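Local coordinates for molybdopterin-guanine dinucleotide biosynthesis protein A (MobA) (Archaeoglobus fulgidus, PDB 3NGW) that probably acts as a GTP-binding, metal-dependent nucleotidyltransferase that attaches GMP to molybdopterin during molybdenum cofactor biosynthesis, at residues G15-E20 and E48-K53; Y122-L127 and F176-T181. All blocks are in the same frame, centred on the assembly; numbering follows the deposited sequence.

Interaction 1 (G15-E20 and E48-K53); sequences GMEKTE and EKQAEK
Glu-17 and Gln-50 reach past each other in opposite directions and meet mainly through a water. The contact belongs to the Rossmann-like nucleotidyltransferase fold of the GT-A clan. It ties the end of the long loop after strand 2-6, which in MobA relatives carries a glycine-rich nucleotide-binding motif, to helix 48-55. The backbones stay well apart, with the CA atoms of Thr-19 and Gln-50 separated by 10.4 Å, so the side chains must span the distance. In Gln-50, chi1 of 174° swings CG away from the main-chain nitrogen, and the extended chain carries the amide out to the loop. Its amide plane is turned 65° from the Glu-17 carboxylate plane, and Gln-50 NE2 stays 3.9 Å from Glu-17 OE1. The water joins them. It donates to Glu-17 OE1 at 2.7 Å and to Thr-19 OG1 at 3.0 Å. It accepts from Gln-50 NE2 at 3.1 Å. The methyl CG2 of Thr-19 lies 4.2 Å from Gln-50 NE2. Arg-46 anchors both long chains: its backbone N donates to Gln-50 OE1, which helps fix the turn of the amide, and its NH2 forms a salt bridge with Glu-17 OE1. Gln-50 NE2 also makes a weak hydrogen bond to Val-7 O. Thr-19 OG1 in turn donates to Glu-20 OE2 at 2.7 Å, meeting that oxygen on its anti side, 25° out of the carboxylate plane.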
ATOM      1  N   GLY A  15       5.595 -13.296 -13.411  1.00 55.08           N
ATOM      2  CA  GLY A  15       6.740 -13.186 -14.300  1.00 58.01           C
ATOM      3  C   GLY A  15       7.039 -11.821 -14.887  1.00 59.73           C
ATOM      4  O   GLY A  15       7.409 -11.720 -16.058  1.00 53.79           O
HETATM    5  N   MSE A  16       6.888 -10.777 -14.076  1.00 56.06           N
HETATM    6  CA  MSE A  16       7.160  -9.414 -14.516  1.00 53.72           C
HETATM    7  C   MSE A  16       6.873  -8.427 -13.391  1.00 50.43           C
HETATM    8  O   MSE A  16       5.957  -8.633 -12.596  1.00 42.62           O
HETATM    9  CB  MSE A  16       6.309  -9.063 -15.732  1.00 61.11           C
HETATM   10  CG  MSE A  16       4.823  -9.003 -15.450  1.00 78.13           C
HETATM   11 SE   MSE A  16       3.856  -8.249 -16.942  1.00108.57          SE
HETATM   12  CE  MSE A  16       3.211  -9.906 -17.723  1.00 97.60           C
ATOM     13  N   GLU A  17       7.655  -7.354 -13.326  1.00 44.92           N
ATOM     14  CA  GLU A  17       7.466  -6.355 -12.286  1.00 48.74           C
ATOM     15  C   GLU A  17       6.038  -5.854 -12.272  1.00 38.21           C
ATOM     16  O   GLU A  17       5.442  -5.605 -13.317  1.00 41.60           O
ATOM     17  CB  GLU A  17       8.437  -5.193 -12.480  1.00 55.59           C
ATOM     18  CG  GLU A  17       9.857  -5.544 -12.079  1.00 54.78           C
ATOM     19  CD  GLU A  17      10.803  -4.378 -12.213  1.00 51.10           C
ATOM     20  OE1 GLU A  17      10.559  -3.330 -11.579  1.00 61.05           O
ATOM     21  OE2 GLU A  17      11.795  -4.511 -12.954  1.00 65.63           O
ATOM     22  N   LYS A  18       5.492  -5.708 -11.075  1.00 38.01           N
ATOM     23  CA  LYS A  18       4.117  -5.270 -10.923  1.00 38.27           C
ATOM     24  C   LYS A  18       3.788  -3.989 -11.674  1.00 43.44           C
ATOM     25  O   LYS A  18       2.715  -3.867 -12.273  1.00 47.58           O
ATOM     26  CB  LYS A  18       3.790  -5.079  -9.449  1.00 32.60           C
ATOM     27  CG  LYS A  18       2.594  -5.875  -8.988  1.00 42.96           C
ATOM     28  CD  LYS A  18       2.953  -7.325  -8.779  1.00 46.31           C
ATOM     29  CE  LYS A  18       1.866  -8.019  -8.004  1.00 41.84           C
ATOM     30  NZ  LYS A  18       2.420  -9.138  -7.206  1.00 54.33           N
ATOM     31  N   THR A  19       4.708  -3.033 -11.637  1.00 39.52           N
ATOM     32  CA  THR A  19       4.503  -1.748 -12.293  1.00 38.03           C
ATOM     33  C   THR A  19       4.247  -1.879 -13.787  1.00 42.13           C
ATOM     34  O   THR A  19       3.474  -1.117 -14.371  1.00 39.10           O
ATOM     35  CB  THR A  19       5.720  -0.826 -12.077  1.00 37.67           C
ATOM     36  OG1 THR A  19       6.898  -1.457 -12.591  1.00 43.57           O
ATOM     37  CG2 THR A  19       5.919  -0.544 -10.602  1.00 27.45           C
ATOM     38  N   GLU A  20       4.886  -2.866 -14.398  1.00 43.66           N
ATOM     39  CA  GLU A  20       4.756  -3.081 -15.828  1.00 44.76           C
ATOM     40  C   GLU A  20       3.523  -3.870 -16.271  1.00 39.41           C
ATOM     41  O   GLU A  20       3.205  -3.901 -17.457  1.00 47.59           O
ATOM     42  CB  GLU A  20       6.037  -3.740 -16.347  1.00 38.13           C
ATOM     43  CG  GLU A  20       7.305  -2.968 -15.969  1.00 46.95           C
ATOM     44  CD  GLU A  20       7.154  -1.453 -16.147  1.00 54.31           C
ATOM     45  OE1 GLU A  20       6.831  -1.011 -17.268  1.00 50.90           O
ATOM     46  OE2 GLU A  20       7.357  -0.704 -15.166  1.00 49.60           O
ATOM     47  N   GLU A  48      16.694   2.381  -4.367  1.00 34.35           N
ATOM     48  CA  GLU A  48      16.959   3.612  -5.101  1.00 33.66           C
ATOM     49  C   GLU A  48      17.050   3.377  -6.604  1.00 37.23           C
ATOM     50  O   GLU A  48      16.733   4.255  -7.406  1.00 44.26           O
ATOM     51  CB  GLU A  48      18.248   4.245  -4.569  1.00 33.77           C
ATOM     52  CG  GLU A  48      18.667   5.523  -5.266  1.00 49.18           C
ATOM     53  CD  GLU A  48      19.755   6.274  -4.506  1.00 56.87           C
ATOM     54  OE1 GLU A  48      20.720   5.632  -4.035  1.00 65.21           O
ATOM     55  OE2 GLU A  48      19.653   7.513  -4.386  1.00 59.53           O
ATOM     56  N   LYS A  49      17.476   2.180  -6.980  1.00 37.34           N
ATOM     57  CA  LYS A  49      17.600   1.812  -8.380  1.00 36.17           C
ATOM     58  C   LYS A  49      16.229   1.924  -9.060  1.00 32.86           C
ATOM     59  O   LYS A  49      16.095   2.536 -10.119  1.00 34.22           O
ATOM     60  CB  LYS A  49      18.144   0.386  -8.466  1.00 35.99           C
ATOM     61  CG  LYS A  49      18.415  -0.130  -9.864  1.00 53.56           C
ATOM     62  CD  LYS A  49      19.326  -1.364  -9.832  1.00 53.99           C
ATOM     63  CE  LYS A  49      18.717  -2.521  -9.043  1.00 55.26           C
ATOM     64  NZ  LYS A  49      19.568  -3.741  -9.134  1.00 51.94           N
ATOM     65  N   GLN A  50      15.210   1.340  -8.438  1.00 31.44           N
ATOM     66  CA  GLN A  50      13.861   1.396  -8.976  1.00 29.16           C
ATOM     67  C   GLN A  50      13.351   2.843  -8.981  1.00 33.15           C
ATOM     68  O   GLN A  50      12.713   3.284  -9.933  1.00 35.40           O
ATOM     69  CB  GLN A  50      12.917   0.506  -8.153  1.00 31.14           C
ATOM     70  CG  GLN A  50      11.456   0.644  -8.570  1.00 33.48           C
ATOM     71  CD  GLN A  50      10.545  -0.325  -7.875  1.00 29.37           C
ATOM     72  OE1 GLN A  50      10.668  -0.554  -6.674  1.00 36.85           O
ATOM     73  NE2 GLN A  50       9.607  -0.892  -8.622  1.00 25.28           N
ATOM     74  N   ALA A  51      13.637   3.579  -7.912  1.00 39.56           N
ATOM     75  CA  ALA A  51      13.214   4.972  -7.813  1.00 39.41           C
ATOM     76  C   ALA A  51      13.803   5.756  -8.972  1.00 36.13           C
ATOM     77  O   ALA A  51      13.136   6.606  -9.557  1.00 39.37           O
ATOM     78  CB  ALA A  51      13.672   5.574  -6.486  1.00 31.86           C
ATOM     79  N   GLU A  52      15.059   5.482  -9.307  1.00 44.18           N
ATOM     80  CA  GLU A  52      15.686   6.190 -10.416  1.00 45.23           C
ATOM     81  C   GLU A  52      15.024   5.835 -11.744  1.00 38.22           C
ATOM     82  O   GLU A  52      14.778   6.716 -12.566  1.00 41.54           O
ATOM     83  CB  GLU A  52      17.184   5.880 -10.493  1.00 49.86           C
ATOM     84  CG  GLU A  52      18.055   6.671  -9.533  1.00 64.78           C
ATOM     85  CD  GLU A  52      19.534   6.380  -9.741  1.00 78.55           C
ATOM     86  OE1 GLU A  52      20.020   6.578 -10.879  1.00 87.31           O
ATOM     87  OE2 GLU A  52      20.214   5.955  -8.777  1.00 77.91           O
ATOM     88  N   LYS A  53      14.728   4.557 -11.958  1.00 39.64           N
ATOM     89  CA  LYS A  53      14.093   4.159 -13.209  1.00 37.45           C
ATOM     90  C   LYS A  53      12.678   4.716 -13.321  1.00 38.36           C
ATOM     91  O   LYS A  53      12.273   5.182 -14.381  1.00 42.75           O
ATOM     92  CB  LYS A  53      14.087   2.636 -13.356  1.00 39.14           C
ATOM     93  CG  LYS A  53      15.491   2.053 -13.504  1.00 56.41           C
ATOM     94  CD  LYS A  53      15.526   0.526 -13.391  1.00 58.78           C
ATOM     95  CE  LYS A  53      16.963   0.005 -13.473  1.00 60.96           C
ATOM     96  NZ  LYS A  53      17.098  -1.468 -13.265  1.00 67.06           N
TER
HETATM   97  O   HOH W   1       9.715  -0.786 -11.757  1.00 40.04           O

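Interaction 2 (Y122-L127 and F176-T181)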
ATOM      1  N   TYR A 122      -9.359 -11.995   8.422  1.00 44.62           N
ATOM      2  CA  TYR A 122      -7.934 -11.725   8.433  1.00 45.08           C
ATOM      3  C   TYR A 122      -7.692 -10.258   8.087  1.00 45.06           C
ATOM      4  O   TYR A 122      -8.442  -9.671   7.305  1.00 43.51           O
ATOM      5  CB  TYR A 122      -7.225 -12.626   7.427  1.00 44.67           C
ATOM      6  CG  TYR A 122      -7.372 -14.101   7.721  1.00 53.78           C
ATOM      7  CD1 TYR A 122      -8.496 -14.817   7.290  1.00 57.23           C
ATOM      8  CD2 TYR A 122      -6.377 -14.790   8.415  1.00 56.30           C
ATOM      9  CE1 TYR A 122      -8.616 -16.187   7.540  1.00 50.82           C
ATOM     10  CE2 TYR A 122      -6.488 -16.155   8.671  1.00 61.49           C
ATOM     11  CZ  TYR A 122      -7.604 -16.848   8.230  1.00 58.64           C
ATOM     12  OH  TYR A 122      -7.682 -18.206   8.460  1.00 62.73           O
ATOM     13  N   PRO A 123      -6.635  -9.649   8.663  1.00 41.19           N
ATOM     14  CA  PRO A 123      -6.305  -8.245   8.414  1.00 32.92           C
ATOM     15  C   PRO A 123      -5.654  -8.018   7.063  1.00 38.92           C
ATOM     16  O   PRO A 123      -5.116  -8.943   6.460  1.00 43.20           O
ATOM     17  CB  PRO A 123      -5.364  -7.917   9.560  1.00 40.65           C
ATOM     18  CG  PRO A 123      -4.601  -9.203   9.707  1.00 39.35           C
ATOM     19  CD  PRO A 123      -5.688 -10.242   9.626  1.00 39.60           C
ATOM     20  N   GLU A 124      -5.728  -6.785   6.578  1.00 35.72           N
ATOM     21  CA  GLU A 124      -5.109  -6.419   5.312  1.00 28.21           C
ATOM     22  C   GLU A 124      -4.219  -5.231   5.625  1.00 31.03           C
ATOM     23  O   GLU A 124      -4.645  -4.085   5.515  1.00 41.81           O
ATOM     24  CB  GLU A 124      -6.159  -6.028   4.283  1.00 26.87           C
ATOM     25  CG  GLU A 124      -5.555  -5.459   3.023  1.00 24.27           C
ATOM     26  CD  GLU A 124      -4.387  -6.277   2.514  1.00 25.22           C
ATOM     27  OE1 GLU A 124      -3.274  -6.132   3.054  1.00 35.58           O
ATOM     28  OE2 GLU A 124      -4.579  -7.079   1.579  1.00 36.10           O
ATOM     29  N   PRO A 125      -2.962  -5.493   6.025  1.00 32.01           N
ATOM     30  CA  PRO A 125      -1.969  -4.475   6.384  1.00 25.53           C
ATOM     31  C   PRO A 125      -1.493  -3.522   5.289  1.00 32.75           C
ATOM     32  O   PRO A 125      -1.008  -2.431   5.596  1.00 28.70           O
ATOM     33  CB  PRO A 125      -0.809  -5.304   6.936  1.00 30.18           C
ATOM     34  CG  PRO A 125      -1.453  -6.591   7.371  1.00 37.22           C
ATOM     35  CD  PRO A 125      -2.421  -6.845   6.250  1.00 31.78           C
ATOM     36  N   LEU A 126      -1.607  -3.933   4.029  1.00 27.26           N
ATOM     37  CA  LEU A 126      -1.151  -3.097   2.930  1.00 31.81           C
ATOM     38  C   LEU A 126      -2.238  -2.172   2.390  1.00 35.47           C
ATOM     39  O   LEU A 126      -2.162  -1.682   1.266  1.00 33.16           O
ATOM     40  CB  LEU A 126      -0.569  -3.968   1.813  1.00 26.65           C
ATOM     41  CG  LEU A 126       0.629  -4.793   2.283  1.00 30.83           C
ATOM     42  CD1 LEU A 126       1.312  -5.442   1.105  1.00 25.88           C
ATOM     43  CD2 LEU A 126       1.607  -3.884   3.023  1.00 34.19           C
ATOM     44  N   LEU A 127      -3.249  -1.931   3.212  1.00 35.60           N
ATOM     45  CA  LEU A 127      -4.337  -1.037   2.856  1.00 31.73           C
ATOM     46  C   LEU A 127      -4.882  -0.557   4.196  1.00 33.94           C
ATOM     47  O   LEU A 127      -6.004  -0.882   4.585  1.00 24.82           O
ATOM     48  CB  LEU A 127      -5.403  -1.785   2.055  1.00 35.45           C
ATOM     49  CG  LEU A 127      -6.320  -0.962   1.143  1.00 34.22           C
ATOM     50  CD1 LEU A 127      -7.495  -0.422   1.899  1.00 43.67           C
ATOM     51  CD2 LEU A 127      -5.513   0.164   0.516  1.00 36.45           C
ATOM     52  N   PHE A 176     -10.045  -4.128  -2.035  1.00 38.70           N
ATOM     53  CA  PHE A 176      -9.216  -5.188  -1.454  1.00 37.89           C
ATOM     54  C   PHE A 176      -8.743  -6.259  -2.429  1.00 33.39           C
ATOM     55  O   PHE A 176      -8.012  -7.175  -2.058  1.00 42.05           O
ATOM     56  CB  PHE A 176      -9.981  -5.829  -0.295  1.00 33.26           C
ATOM     57  CG  PHE A 176     -10.172  -4.906   0.869  1.00 33.00           C
ATOM     58  CD1 PHE A 176      -9.151  -4.722   1.797  1.00 37.32           C
ATOM     59  CD2 PHE A 176     -11.334  -4.156   0.998  1.00 35.80           C
ATOM     60  CE1 PHE A 176      -9.278  -3.800   2.842  1.00 47.46           C
ATOM     61  CE2 PHE A 176     -11.474  -3.232   2.035  1.00 38.17           C
ATOM     62  CZ  PHE A 176     -10.438  -3.051   2.960  1.00 39.88           C
ATOM     63  N   PHE A 177      -9.157  -6.137  -3.680  1.00 40.36           N
ATOM     64  CA  PHE A 177      -8.772  -7.089  -4.703  1.00 33.56           C
ATOM     65  C   PHE A 177      -7.281  -6.968  -5.003  1.00 38.50           C
ATOM     66  O   PHE A 177      -6.789  -5.900  -5.367  1.00 36.86           O
ATOM     67  CB  PHE A 177      -9.611  -6.838  -5.955  1.00 37.54           C
ATOM     68  CG  PHE A 177      -9.193  -7.646  -7.140  1.00 45.23           C
ATOM     69  CD1 PHE A 177      -8.370  -7.099  -8.113  1.00 47.84           C
ATOM     70  CD2 PHE A 177      -9.605  -8.960  -7.278  1.00 44.24           C
ATOM     71  CE1 PHE A 177      -7.965  -7.854  -9.206  1.00 56.83           C
ATOM     72  CE2 PHE A 177      -9.204  -9.717  -8.367  1.00 36.37           C
ATOM     73  CZ  PHE A 177      -8.384  -9.164  -9.331  1.00 49.46           C
ATOM     74  N   ASN A 178      -6.559  -8.071  -4.840  1.00 36.87           N
ATOM     75  CA  ASN A 178      -5.127  -8.077  -5.091  1.00 32.33           C
ATOM     76  C   ASN A 178      -4.784  -8.815  -6.372  1.00 33.99           C
ATOM     77  O   ASN A 178      -5.486  -9.742  -6.769  1.00 31.57           O
ATOM     78  CB  ASN A 178      -4.395  -8.744  -3.918  1.00 36.58           C
ATOM     79  CG  ASN A 178      -4.169  -7.798  -2.746  1.00 28.45           C
ATOM     80  OD1 ASN A 178      -3.124  -7.153  -2.647  1.00 38.05           O
ATOM     81  ND2 ASN A 178      -5.151  -7.707  -1.859  1.00 30.64           N
ATOM     82  N   ILE A 179      -3.703  -8.393  -7.017  1.00 34.26           N
ATOM     83  CA  ILE A 179      -3.232  -9.050  -8.227  1.00 29.41           C
ATOM     84  C   ILE A 179      -1.875  -9.680  -7.948  1.00 31.85           C
ATOM     85  O   ILE A 179      -0.869  -8.975  -7.863  1.00 32.04           O
ATOM     86  CB  ILE A 179      -3.038  -8.074  -9.386  1.00 35.65           C
ATOM     87  CG1 ILE A 179      -4.370  -7.425  -9.759  1.00 30.15           C
ATOM     88  CG2 ILE A 179      -2.437  -8.811 -10.577  1.00 32.17           C
ATOM     89  CD1 ILE A 179      -4.270  -6.489 -10.952  1.00 37.58           C
ATOM     90  N   ASN A 180      -1.839 -11.003  -7.806  1.00 33.29           N
ATOM     91  CA  ASN A 180      -0.576 -11.692  -7.535  1.00 31.19           C
ATOM     92  C   ASN A 180      -0.304 -12.879  -8.457  1.00 35.86           C
ATOM     93  O   ASN A 180       0.851 -13.196  -8.734  1.00 35.89           O
ATOM     94  CB  ASN A 180      -0.539 -12.197  -6.087  1.00 29.95           C
ATOM     95  CG  ASN A 180      -0.705 -11.082  -5.067  1.00 40.13           C
ATOM     96  OD1 ASN A 180      -1.778 -10.489  -4.944  1.00 33.70           O
ATOM     97  ND2 ASN A 180       0.364 -10.788  -4.329  1.00 33.19           N
ATOM     98  N   THR A 181      -1.363 -13.532  -8.929  1.00 34.98           N
ATOM     99  CA  THR A 181      -1.216 -14.710  -9.779  1.00 30.81           C
ATOM    100  C   THR A 181      -1.987 -14.675 -11.103  1.00 29.33           C
ATOM    101  O   THR A 181      -2.860 -13.845 -11.300  1.00 34.03           O
ATOM    102  CB  THR A 181      -1.661 -15.957  -9.020  1.00 32.03           C
ATOM    103  OG1 THR A 181      -2.979 -15.747  -8.505  1.00 29.46           O
ATOM    104  CG2 THR A 181      -0.730 -16.243  -7.883  1.00 24.83           C
TER
HETATM  105  O   HOH W   2      -7.043  -7.697   0.617  1.00 37.21           O
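Glu-124 lays its aliphatic part along the edge of the Phe-176 ring, with Glu-124 CG near the ring plane and 3.9 Å from Phe-176 CD1. Carboxylate and ring are nearly coplanar, 11° apart. The Leu-127 and Phe-176 side chains cross at about a right angle, and CD1 of Leu-127 lies 3.9 Å from Phe-176 CE1. On the polar side, Glu-124 OE2 comes within 3.5 Å of Asn-178 ND2. A water at the ring edge donates to Glu-124 OE2 at 2.7 Å and to Phe-176 O at 2.9 Å, bridging the two loops. The Glu-124 chain bends at chi2 (46°), which folds the carboxylate back over its own type I turn. There Glu-124 OE1 accepts from Leu-126 N at 2.9 Å (N-H...O angle 158°). With an alanine here, Leu-126 N would probably lose its side-chain acceptor, the water one of its two, and a gap would open along the Phe-176 edge. Further out, the backbone of Glu-124 hydrogen-bonds with that of Pro-118, and the Phe-176 ring rests on that same proline of strand 115-119. Leu-127 packs on Ala-89 of strand 86-90, while Phe-177 and Ile-179 pack on helix 182-194.

The two contacts follow one another along the chain, and their centres lie 20 Å apart. Lys-18 connects them. It sits between Glu-17 and Thr-19, but its side chain runs to 176-181, where Lys-18 NZ lies 3.9 Å from Asn-180 ND2. Asp-92 is a shared neighbour: it forms a salt bridge with Lys-18 NZ, its backbone hydrogen-bonds with that of Ile-179, and it touches Asn-178. Interaction 2 is the one near metal. The Asn-178 side chain is about 5 Å from a bound calcium ion and about 6 Å from the side chain of Asp-184, which binds calcium in a crystal structure of this protein but not in this model. Interaction 1 lies away from these sites.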